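Long-range contacts in octopine dehydrogenase (Pecten maximus, PDB 3C7A), which catalyses the NADH-dependent reductive condensation of L-arginine with pyruvate to D-octopine, and the reverse oxidation, in the scallop Pecten maximus: residues L51-N56 / R155-L160; L144-R149 / L160-V165; E281-D286 / K301-L306. All blocks are in the same frame, centred on the assembly; numbering follows the deposited sequence.

Contact 1. Residues L51-N56 / R155-L160; sequences LTVIVN and RKVEVL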
loop_
_atom_site.group_PDB
_atom_site.type_symbol
_atom_site.label_atom_id
_atom_site.label_comp_id
_atom_site.label_asym_id
_atom_site.label_seq_id
_atom_site.Cartn_x
_atom_site.Cartn_y
_atom_site.Cartn_z
ATOM N N LEU A 51 -18.632 -19.327 -7.130
ATOM C CA LEU A 51 -18.043 -18.532 -6.044
ATOM C C LEU A 51 -19.040 -17.480 -5.537
ATOM O O LEU A 51 -19.691 -16.806 -6.339
ATOM C CB LEU A 51 -16.746 -17.863 -6.522
ATOM C CG LEU A 51 -15.867 -17.082 -5.534
ATOM C CD1 LEU A 51 -15.115 -18.011 -4.586
ATOM C CD2 LEU A 51 -14.885 -16.191 -6.286
ATOM N N THR A 52 -19.141 -17.339 -4.214
ATOM C CA THR A 52 -20.151 -16.470 -3.589
ATOM C C THR A 52 -19.550 -15.313 -2.774
ATOM O O THR A 52 -18.685 -15.525 -1.919
ATOM C CB THR A 52 -21.125 -17.287 -2.688
ATOM O OG1 THR A 52 -21.580 -18.450 -3.392
ATOM C CG2 THR A 52 -22.333 -16.449 -2.276
ATOM N N VAL A 53 -20.024 -14.096 -3.051
ATOM C CA VAL A 53 -19.650 -12.896 -2.291
ATOM C C VAL A 53 -20.879 -12.330 -1.561
ATOM O O VAL A 53 -21.894 -12.021 -2.190
ATOM C CB VAL A 53 -19.026 -11.797 -3.205
ATOM C CG1 VAL A 53 -18.615 -10.572 -2.390
ATOM C CG2 VAL A 53 -17.826 -12.339 -3.982
ATOM N N ILE A 54 -20.776 -12.201 -0.238
ATOM C CA ILE A 54 -21.868 -11.673 0.594
ATOM C C ILE A 54 -21.583 -10.225 1.007
ATOM O O ILE A 54 -20.563 -9.943 1.643
ATOM C CB ILE A 54 -22.111 -12.548 1.855
ATOM C CG1 ILE A 54 -22.294 -14.018 1.466
ATOM C CG2 ILE A 54 -23.327 -12.045 2.642
ATOM C CD1 ILE A 54 -22.050 -14.998 2.598
ATOM N N VAL A 55 -22.493 -9.321 0.646
ATOM C CA VAL A 55 -22.306 -7.881 0.867
ATOM C C VAL A 55 -23.279 -7.316 1.911
ATOM O O VAL A 55 -24.498 -7.383 1.737
ATOM C CB VAL A 55 -22.426 -7.077 -0.464
ATOM C CG1 VAL A 55 -22.235 -5.583 -0.224
ATOM C CG2 VAL A 55 -21.417 -7.576 -1.496
ATOM N N ASN A 56 -22.725 -6.766 2.990
ATOM C CA ASN A 56 -23.512 -6.082 4.018
ATOM C C ASN A 56 -23.853 -4.654 3.597
ATOM O O ASN A 56 -22.963 -3.872 3.252
ATOM C CB ASN A 56 -22.769 -6.077 5.358
ATOM C CG ASN A 56 -22.764 -7.438 6.034
ATOM O OD1 ASN A 56 -23.817 -7.980 6.376
ATOM N ND2 ASN A 56 -21.574 -7.990 6.244
ATOM N N ARG A 155 -14.357 -20.750 -1.736
ATOM C CA ARG A 155 -15.807 -20.893 -1.907
ATOM C C ARG A 155 -16.649 -19.684 -1.465
ATOM O O ARG A 155 -17.644 -19.359 -2.119
ATOM C CB ARG A 155 -16.307 -22.168 -1.208
ATOM C CG ARG A 155 -15.792 -23.475 -1.822
ATOM C CD ARG A 155 -16.268 -24.710 -1.054
ATOM N NE ARG A 155 -17.714 -24.913 -1.159
ATOM C CZ ARG A 155 -18.320 -25.583 -2.137
ATOM N NH1 ARG A 155 -17.617 -26.132 -3.122
ATOM N NH2 ARG A 155 -19.641 -25.703 -2.131
ATOM N N LYS A 156 -16.260 -19.027 -0.370
ATOM C CA LYS A 156 -17.084 -17.960 0.222
ATOM C C LYS A 156 -16.272 -16.849 0.902
ATOM O O LYS A 156 -15.320 -17.127 1.632
ATOM C CB LYS A 156 -18.078 -18.563 1.222
ATOM C CG LYS A 156 -19.308 -17.704 1.502
ATOM C CD LYS A 156 -20.148 -18.271 2.650
ATOM C CE LYS A 156 -20.889 -19.550 2.259
ATOM N NZ LYS A 156 -22.035 -19.291 1.338
ATOM N N VAL A 157 -16.677 -15.598 0.667
ATOM C CA VAL A 157 -16.038 -14.415 1.270
ATOM C C VAL A 157 -17.076 -13.339 1.665
ATOM O O VAL A 157 -18.104 -13.188 1.000
ATOM C CB VAL A 157 -14.915 -13.835 0.345
ATOM C CG1 VAL A 157 -15.493 -13.255 -0.951
ATOM C CG2 VAL A 157 -14.055 -12.804 1.081
ATOM N N GLU A 158 -16.798 -12.606 2.747
ATOM C CA GLU A 158 -17.731 -11.606 3.291
ATOM C C GLU A 158 -17.154 -10.183 3.317
ATOM O O GLU A 158 -16.031 -9.966 3.775
ATOM C CB GLU A 158 -18.189 -12.016 4.703
ATOM C CG GLU A 158 -19.307 -11.146 5.295
ATOM C CD GLU A 158 -19.668 -11.502 6.735
ATOM O OE1 GLU A 158 -18.907 -12.242 7.398
ATOM O OE2 GLU A 158 -20.724 -11.028 7.208
ATOM N N VAL A 159 -17.941 -9.222 2.831
ATOM C CA VAL A 159 -17.579 -7.801 2.872
ATOM C C VAL A 159 -18.263 -7.112 4.061
ATOM O O VAL A 159 -19.495 -7.098 4.157
ATOM C CB VAL A 159 -17.941 -7.073 1.541
ATOM C CG1 VAL A 159 -17.704 -5.568 1.649
ATOM C CG2 VAL A 159 -17.148 -7.651 0.368
ATOM N N LEU A 160 -17.456 -6.548 4.958
ATOM C CA LEU A 160 -17.963 -5.878 6.160
ATOM C C LEU A 160 -18.306 -4.401 5.930
ATOM O O LEU A 160 -19.164 -3.850 6.625
ATOM C CB LEU A 160 -16.970 -6.011 7.328
ATOM C CG LEU A 160 -16.736 -7.343 8.068
ATOM C CD1 LEU A 160 -18.039 -8.051 8.456
ATOM C CD2 LEU A 160 -15.812 -8.286 7.296
HETATM O O HOH W 1 -20.111 -20.736 -3.096
#
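Strand 51-56 pairs in parallel with the start of strand 156-171 in the mixed sheet, from Thr52 beside Lys156 to Val55 beside Val159. The backbone bonds shorten from Thr52 N to Arg155 O at 3.3 Å as far as Val159 N to Ile54 O at 3.0 Å, then loosen to a weak one from Asn56 N to Val159 O. A water accepts from Thr52 OG1 and donates to Arg155 O, next to the classic bulge in which Arg155 and Lys156 both face Glu152. Val53 and Val157 point the same way, side by side, CG2 to CG1 3.9 Å apart; on this face Val157 and Val159 touch Thr16 of helix 12-21. On the other face the Ile54 CD1 methyl rests on Lys156 CD at 3.8 Å. The Asn56 side chain closes the ladder: CG stands anti to the carbonyl carbon (chi1 -73°), and ND2 donates to Val159 O at 3.1 Å from above the carbonyl plane and to Glu158 OE2 at 3.3 Å on the anti side. Amide and carboxylate planes lie 48° apart, while OD1 accepts from Gln62 NE2. An alanine here would probably leave Glu158 OE2 and Gln62 NE2 without these partners and Val159 O with just the weak bond from the backbone N. With helix 12-21 on one face, this parallel pair in a mixed sheet is consistent with a Rossmann-type dinucleotide-binding domain.

Contact 2. Residues L144-R149 / L160-V165; sequences LPWACR and LGTKSV. With NAD (nicotinamide-adenine-dinucleotide), chain B.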
loop_
_atom_site.group_PDB
_atom_site.type_symbol
_atom_site.label_atom_id
_atom_site.label_comp_id
_atom_site.label_asym_id
_atom_site.label_seq_id
_atom_site.Cartn_x
_atom_site.Cartn_y
_atom_site.Cartn_z
ATOM N N LEU A 144 -6.872 -0.387 0.191
ATOM C CA LEU A 144 -7.845 -1.385 -0.287
ATOM C C LEU A 144 -9.286 -0.849 -0.214
ATOM O O LEU A 144 -9.657 -0.219 0.778
ATOM C CB LEU A 144 -7.710 -2.700 0.503
ATOM C CG LEU A 144 -8.388 -3.970 -0.039
ATOM C CD1 LEU A 144 -7.644 -4.549 -1.249
ATOM C CD2 LEU A 144 -8.527 -5.027 1.045
ATOM N N PRO A 145 -10.096 -1.081 -1.275
ATOM C CA PRO A 145 -11.488 -0.602 -1.347
ATOM C C PRO A 145 -12.465 -1.140 -0.287
ATOM O O PRO A 145 -13.456 -0.466 0.013
ATOM C CB PRO A 145 -11.944 -1.052 -2.743
ATOM C CG PRO A 145 -10.685 -1.258 -3.515
ATOM C CD PRO A 145 -9.712 -1.785 -2.513
ATOM N N TRP A 146 -12.203 -2.329 0.259
ATOM C CA TRP A 146 -13.126 -2.963 1.216
ATOM C C TRP A 146 -12.445 -3.430 2.508
ATOM O O TRP A 146 -11.224 -3.596 2.559
ATOM C CB TRP A 146 -13.833 -4.178 0.586
ATOM C CG TRP A 146 -14.148 -4.084 -0.888
ATOM C CD1 TRP A 146 -15.265 -3.539 -1.458
ATOM C CD2 TRP A 146 -13.349 -4.584 -1.970
ATOM N NE1 TRP A 146 -15.204 -3.654 -2.827
ATOM C CE2 TRP A 146 -14.040 -4.293 -3.168
ATOM C CE3 TRP A 146 -12.113 -5.243 -2.043
ATOM C CZ2 TRP A 146 -13.533 -4.635 -4.429
ATOM C CZ3 TRP A 146 -11.609 -5.584 -3.299
ATOM C CH2 TRP A 146 -12.321 -5.278 -4.473
ATOM N N ALA A 147 -13.254 -3.638 3.548
ATOM C CA ALA A 147 -12.856 -4.436 4.709
ATOM C C ALA A 147 -13.506 -5.814 4.563
ATOM O O ALA A 147 -14.737 -5.924 4.558
ATOM C CB ALA A 147 -13.289 -3.761 6.004
ATOM N N CYS A 148 -12.679 -6.854 4.433
ATOM C CA CYS A 148 -13.156 -8.187 4.034
ATOM C C CYS A 148 -12.414 -9.360 4.697
ATOM O O CYS A 148 -11.247 -9.232 5.075
ATOM C CB CYS A 148 -13.108 -8.326 2.504
ATOM S SG CYS A 148 -11.502 -7.919 1.736
ATOM N N ARG A 149 -13.105 -10.498 4.827
ATOM C CA ARG A 149 -12.536 -11.718 5.426
ATOM C C ARG A 149 -13.123 -13.006 4.823
ATOM O O ARG A 149 -14.334 -13.105 4.604
ATOM C CB ARG A 149 -12.721 -11.713 6.952
ATOM C CG ARG A 149 -11.936 -12.799 7.694
ATOM C CD ARG A 149 -12.187 -12.772 9.199
ATOM N NE ARG A 149 -11.376 -11.762 9.881
ATOM C CZ ARG A 149 -11.277 -11.632 11.203
ATOM N NH1 ARG A 149 -11.937 -12.449 12.017
ATOM N NH2 ARG A 149 -10.510 -10.679 11.717
ATOM N N LEU A 160 -17.456 -6.548 4.958
ATOM C CA LEU A 160 -17.963 -5.878 6.160
ATOM C C LEU A 160 -18.306 -4.401 5.930
ATOM O O LEU A 160 -19.164 -3.850 6.625
ATOM C CB LEU A 160 -16.970 -6.011 7.328
ATOM C CG LEU A 160 -16.736 -7.343 8.068
ATOM C CD1 LEU A 160 -18.039 -8.051 8.456
ATOM C CD2 LEU A 160 -15.812 -8.286 7.296
ATOM N N GLY A 161 -17.637 -3.772 4.964
ATOM C CA GLY A 161 -17.873 -2.363 4.624
ATOM C C GLY A 161 -17.133 -1.898 3.377
ATOM O O GLY A 161 -16.141 -2.508 2.976
ATOM N N THR A 162 -17.619 -0.810 2.774
ATOM C CA THR A 162 -17.046 -0.249 1.540
ATOM C C THR A 162 -16.872 1.275 1.643
ATOM O O THR A 162 -17.793 1.985 2.060
ATOM C CB THR A 162 -17.928 -0.590 0.304
ATOM O OG1 THR A 162 -18.138 -2.005 0.230
ATOM C CG2 THR A 162 -17.280 -0.111 -0.996
ATOM N N LYS A 163 -15.690 1.762 1.257
ATOM C CA LYS A 163 -15.373 3.199 1.245
ATOM C C LYS A 163 -16.277 3.976 0.281
ATOM O O LYS A 163 -16.725 3.431 -0.730
ATOM C CB LYS A 163 -13.905 3.426 0.856
ATOM C CG LYS A 163 -12.867 2.773 1.770
ATOM C CD LYS A 163 -12.470 3.676 2.929
ATOM C CE LYS A 163 -11.290 3.098 3.699
ATOM N NZ LYS A 163 -10.894 3.955 4.852
ATOM N N SER A 164 -16.536 5.247 0.594
ATOM C CA SER A 164 -17.385 6.092 -0.256
ATOM C C SER A 164 -16.631 6.756 -1.420
ATOM O O SER A 164 -17.190 6.907 -2.511
ATOM C CB SER A 164 -18.147 7.134 0.578
ATOM O OG SER A 164 -17.267 8.031 1.234
ATOM N N VAL A 165 -15.378 7.151 -1.179
ATOM C CA VAL A 165 -14.495 7.728 -2.215
ATOM C C VAL A 165 -13.069 7.146 -2.140
ATOM O O VAL A 165 -12.668 6.636 -1.089
ATOM C CB VAL A 165 -14.428 9.288 -2.143
ATOM C CG1 VAL A 165 -15.749 9.923 -2.583
ATOM C CG2 VAL A 165 -14.024 9.770 -0.746
HETATM P PA NAD B . -3.694 -11.575 2.821
HETATM O O1A NAD B . -2.940 -11.712 4.087
HETATM O O2A NAD B . -5.047 -12.164 2.948
HETATM O O5B NAD B . -2.876 -12.270 1.613
HETATM C C5B NAD B . -2.411 -13.605 1.693
HETATM C C4B NAD B . -1.924 -14.071 0.321
HETATM O O4B NAD B . -0.622 -13.573 0.058
HETATM C C3B NAD B . -1.822 -15.588 0.209
HETATM O O3B NAD B . -2.998 -16.168 -0.307
HETATM C C2B NAD B . -0.637 -15.806 -0.713
HETATM O O2B NAD B . -1.041 -15.898 -2.061
HETATM C C1B NAD B . 0.216 -14.562 -0.518
HETATM N N9A NAD B . 1.332 -14.910 0.387
HETATM C C8A NAD B . 1.313 -14.846 1.760
HETATM N N7A NAD B . 2.511 -15.256 2.233
HETATM C C5A NAD B . 3.298 -15.585 1.185
HETATM C C6A NAD B . 4.606 -16.056 1.115
HETATM N N6A NAD B . 5.202 -16.496 2.222
HETATM N N1A NAD B . 5.172 -16.312 -0.124
HETATM C C2A NAD B . 4.439 -16.098 -1.279
HETATM N N3A NAD B . 3.138 -15.631 -1.196
HETATM C C4A NAD B . 2.572 -15.375 0.016
HETATM O O3 NAD B . -3.753 -10.007 2.416
HETATM P PN NAD B . -5.137 -9.217 2.151
HETATM O O1N NAD B . -5.969 -9.313 3.371
HETATM O O2N NAD B . -5.697 -9.651 0.850
HETATM O O5D NAD B . -4.687 -7.672 2.021
HETATM C C5D NAD B . -3.761 -7.210 1.059
HETATM C C4D NAD B . -3.208 -5.845 1.481
HETATM O O4D NAD B . -4.259 -4.918 1.721
HETATM C C3D NAD B . -2.388 -5.941 2.763
HETATM O O3D NAD B . -1.183 -5.230 2.597
HETATM C C2D NAD B . -3.264 -5.293 3.822
HETATM O O2D NAD B . -2.494 -4.612 4.787
HETATM C C1D NAD B . -4.149 -4.346 3.017
HETATM N N1N NAD B . -5.478 -4.109 3.631
HETATM C C2N NAD B . -6.310 -5.149 3.978
HETATM C C3N NAD B . -7.562 -4.899 4.551
HETATM C C7N NAD B . -8.563 -6.017 4.699
HETATM O O7N NAD B . -9.714 -5.786 5.330
HETATM N N7N NAD B . -8.273 -7.294 4.172
HETATM C C4N NAD B . -7.961 -3.577 4.769
HETATM C C5N NAD B . -7.116 -2.527 4.412
HETATM C C6N NAD B . -5.876 -2.812 3.841
#
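Ala147 splits its two backbone bonds between successive residues of the partner strand: its N donates to Gly161 O at 3.2 Å, and its O accepts from Leu160 N at 2.8 Å, where a regular hydrogen-bonded antiparallel pair would exchange both bonds with one residue. The next amide along the strand, Cys148 N, serves the cofactor instead, donating to O7N of the nicotinamide carboxamide at 3.3 Å with an N-H...O angle of 161°. The two strands form an antiparallel hairpin, 146-150 against 156-171, and Trp146 and Thr162 make a non-hydrogen-bonded pair in it. Their side chains point the same way, and Thr162 OG1 lies at the edge of the indole in its plane, 3.7 Å from Trp146 CD1. Over the centre of one indole face sits Pro145 CB, 3.8 Å above the plane; the Trp146 ring also meets that of His188 and packs on Thr16 and Leu20 of helix 12-21. At the far end Lys163 N gives a weak bond to Pro145 O, which the Lys163 CG methylene also approaches, and a bend at chi2 (-89°) swings CD of Lys163 aside. On the cofactor side, Leu144 lies against one face of the nicotinamide ring, CD2 3.6 Å from NAD C3N, while Cys148 SG is 4.1 Å from the carboxamide N7N. An amide N-H on the carboxamide oxygen would probably restrain rotation of the carboxamide, and the leucine backs one face of the nicotinamide, consistent with a cofactor ring held in a set pose for hydride transfer.

Contact 3. Residues E281-D286 / K301-L306; sequences EYYHED and KSYKGL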
loop_
_atom_site.group_PDB
_atom_site.type_symbol
_atom_site.label_atom_id
_atom_site.label_comp_id
_atom_site.label_asym_id
_atom_site.label_seq_id
_atom_site.Cartn_x
_atom_site.Cartn_y
_atom_site.Cartn_z
ATOM N N GLU A 281 -11.168 16.974 7.693
ATOM C CA GLU A 281 -11.857 16.849 6.406
ATOM C C GLU A 281 -12.591 15.514 6.220
ATOM O O GLU A 281 -13.598 15.460 5.506
ATOM C CB GLU A 281 -10.877 17.060 5.243
ATOM C CG GLU A 281 -10.504 18.520 4.962
ATOM C CD GLU A 281 -9.487 18.680 3.830
ATOM O OE1 GLU A 281 -8.952 17.662 3.338
ATOM O OE2 GLU A 281 -9.218 19.835 3.433
ATOM N N TYR A 282 -12.100 14.456 6.870
ATOM C CA TYR A 282 -12.584 13.086 6.646
ATOM C C TYR A 282 -13.319 12.471 7.847
ATOM O O TYR A 282 -14.202 11.626 7.678
ATOM C CB TYR A 282 -11.412 12.184 6.219
ATOM C CG TYR A 282 -11.764 10.727 5.983
ATOM C CD1 TYR A 282 -12.382 10.319 4.799
ATOM C CD2 TYR A 282 -11.466 9.754 6.938
ATOM C CE1 TYR A 282 -12.704 8.980 4.578
ATOM C CE2 TYR A 282 -11.783 8.414 6.728
ATOM C CZ TYR A 282 -12.400 8.035 5.547
ATOM O OH TYR A 282 -12.714 6.712 5.335
ATOM N N TYR A 283 -12.939 12.881 9.057
ATOM C CA TYR A 283 -13.527 12.309 10.279
ATOM C C TYR A 283 -14.455 13.254 11.060
ATOM O O TYR A 283 -14.721 13.023 12.243
ATOM C CB TYR A 283 -12.427 11.781 11.214
ATOM C CG TYR A 283 -11.880 10.410 10.862
ATOM C CD1 TYR A 283 -12.687 9.272 10.942
ATOM C CD2 TYR A 283 -10.550 10.248 10.478
ATOM C CE1 TYR A 283 -12.186 8.010 10.631
ATOM C CE2 TYR A 283 -10.037 8.990 10.166
ATOM C CZ TYR A 283 -10.861 7.877 10.244
ATOM O OH TYR A 283 -10.360 6.631 9.935
ATOM N N HIS A 284 -14.964 14.293 10.399
ATOM C CA HIS A 284 -15.740 15.348 11.072
ATOM C C HIS A 284 -16.989 14.867 11.829
ATOM O O HIS A 284 -17.322 15.410 12.886
ATOM C CB HIS A 284 -16.105 16.475 10.095
ATOM C CG HIS A 284 -16.948 16.032 8.940
ATOM N ND1 HIS A 284 -18.321 15.930 9.016
ATOM C CD2 HIS A 284 -16.614 15.670 7.679
ATOM C CE1 HIS A 284 -18.795 15.519 7.853
ATOM N NE2 HIS A 284 -17.780 15.356 7.023
ATOM N N GLU A 285 -17.665 13.853 11.293
ATOM C CA GLU A 285 -18.905 13.345 11.887
ATOM C C GLU A 285 -18.675 12.479 13.135
ATOM O O GLU A 285 -19.600 12.266 13.925
ATOM C CB GLU A 285 -19.728 12.575 10.844
ATOM C CG GLU A 285 -21.232 12.551 11.128
ATOM C CD GLU A 285 -22.024 11.686 10.155
ATOM O OE1 GLU A 285 -21.601 11.534 8.987
ATOM O OE2 GLU A 285 -23.085 11.163 10.564
ATOM N N ASP A 286 -17.443 11.998 13.312
ATOM C CA ASP A 286 -17.103 11.090 14.415
ATOM C C ASP A 286 -16.350 11.749 15.579
ATOM O O ASP A 286 -16.248 11.165 16.660
ATOM C CB ASP A 286 -16.308 9.886 13.889
ATOM C CG ASP A 286 -17.132 8.987 12.976
ATOM O OD1 ASP A 286 -18.248 8.585 13.370
ATOM O OD2 ASP A 286 -16.655 8.673 11.866
ATOM N N LYS A 301 -14.639 8.622 17.543
ATOM C CA LYS A 301 -15.553 7.507 17.826
ATOM C C LYS A 301 -15.213 6.207 17.090
ATOM O O LYS A 301 -15.541 5.119 17.570
ATOM C CB LYS A 301 -17.003 7.904 17.526
ATOM C CG LYS A 301 -17.658 8.752 18.606
ATOM C CD LYS A 301 -19.119 9.028 18.278
ATOM C CE LYS A 301 -19.801 9.805 19.396
ATOM N NZ LYS A 301 -21.261 9.983 19.143
ATOM N N SER A 302 -14.564 6.322 15.933
ATOM C CA SER A 302 -14.206 5.152 15.126
ATOM C C SER A 302 -13.057 4.321 15.717
ATOM O O SER A 302 -12.857 3.169 15.324
ATOM C CB SER A 302 -13.889 5.561 13.682
ATOM O OG SER A 302 -12.780 6.443 13.631
ATOM N N TYR A 303 -12.317 4.903 16.661
ATOM C CA TYR A 303 -11.207 4.211 17.325
ATOM C C TYR A 303 -11.611 3.550 18.655
ATOM O O TYR A 303 -10.750 3.204 19.470
ATOM C CB TYR A 303 -10.031 5.172 17.560
ATOM C CG TYR A 303 -9.336 5.689 16.312
ATOM C CD1 TYR A 303 -9.200 4.893 15.171
ATOM C CD2 TYR A 303 -8.780 6.970 16.288
ATOM C CE1 TYR A 303 -8.551 5.368 14.032
ATOM C CE2 TYR A 303 -8.126 7.454 15.157
ATOM C CZ TYR A 303 -8.017 6.648 14.033
ATOM O OH TYR A 303 -7.370 7.123 12.915
ATOM N N LYS A 304 -12.914 3.370 18.860
ATOM C CA LYS A 304 -13.457 2.844 20.116
ATOM C C LYS A 304 -13.093 1.374 20.363
ATOM O O LYS A 304 -13.466 0.493 19.584
ATOM C CB LYS A 304 -14.982 3.032 20.146
ATOM C CG LYS A 304 -15.666 2.590 21.434
ATOM C CD LYS A 304 -17.179 2.533 21.254
ATOM C CE LYS A 304 -17.888 2.078 22.524
ATOM N NZ LYS A 304 -17.880 3.125 23.589
ATOM N N GLY A 305 -12.354 1.130 21.445
ATOM C CA GLY A 305 -12.064 -0.227 21.922
ATOM C C GLY A 305 -10.868 -0.959 21.330
ATOM O O GLY A 305 -10.714 -2.165 21.546
ATOM N N LEU A 306 -10.013 -0.243 20.598
ATOM C CA LEU A 306 -8.854 -0.854 19.931
ATOM C C LEU A 306 -7.603 -0.823 20.820
ATOM O O LEU A 306 -7.239 0.231 21.346
ATOM C CB LEU A 306 -8.585 -0.170 18.580
ATOM C CG LEU A 306 -9.770 0.072 17.628
ATOM C CD1 LEU A 306 -9.351 0.926 16.439
ATOM C CD2 LEU A 306 -10.410 -1.232 17.148
#
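The polar link between the two segments is a backbone hydrogen bond: Lys301 N donates to Asp286 O at 3.1 Å, with the donor standing 44° above the carbonyl plane. Two local bonds shape the chain on either side of it. Asp286 N donates back to Tyr283 O at 3.1 Å, curling the chain just beyond helix 275-282, and Lys304 N makes a weak bond to Lys301 O across the 3-10 segment 301-302.

The Lys301 methylenes pack round the same carbonyl oxygen. Lys301 CG comes within 3.4 Å of Asp286 O. Asp286 CB and Lys301 CB meet at 4.2 Å. The rest of the lysine chain runs extended and leads away, leaving Lys301 NZ 6.7 Å from Asp286 OD1; at that distance any attraction between the opposite charges would probably be weak.

The tyrosines make the remaining contacts. Tyr283 reaches toward the second segment and sets CE1 3.4 Å from Ser302 OG. That hydroxyl, placed between its own backbone N and carbonyl carbon (chi1 62°), has its hydrogen-bond partner in Asn300 OD1, so it meets the ring by packing. It also hangs 4.2 Å above the Tyr303 ring plane, offset toward the rim. Tyr283 OH and Tyr303 OH come no nearer than 4.3 Å, a distant approach and not a bond. The Tyr303 ring stacks on Tyr235, and its OH makes a weak bond with Tyr279 OH.

The last turn of helix 275-282 and the loop after it are thus tied to the loop between helix 293-298 and strand 310-313, within the alpha-helical domain of the octopine/nopaline dehydrogenase family.

Contacts 1 and 2 are neighbours in one sheet, their centres 12 Å apart, and share strand 156-171, with Leu160 belonging to both. Arg149 O meets Glu158 N at 3.1 Å, a probable hydrogen bond that carries the hairpin of contact 2 on into the parallel pair of contact 1. Only contact 2 touches NAD, whereas Val159 of contact 1 backs onto Cys148, their side chains about 5 Å apart. Contact 3 lies in the alpha-helical domain, its centre 16 Å from that of contact 2 and 26 Å from that of contact 1. Contacts 2 and 3 meet at most through Lys163 and one modelled conformer of Tyr282, a doubtful link. The Tyr303 side chain stands about 8 Å from that of the active-site His212.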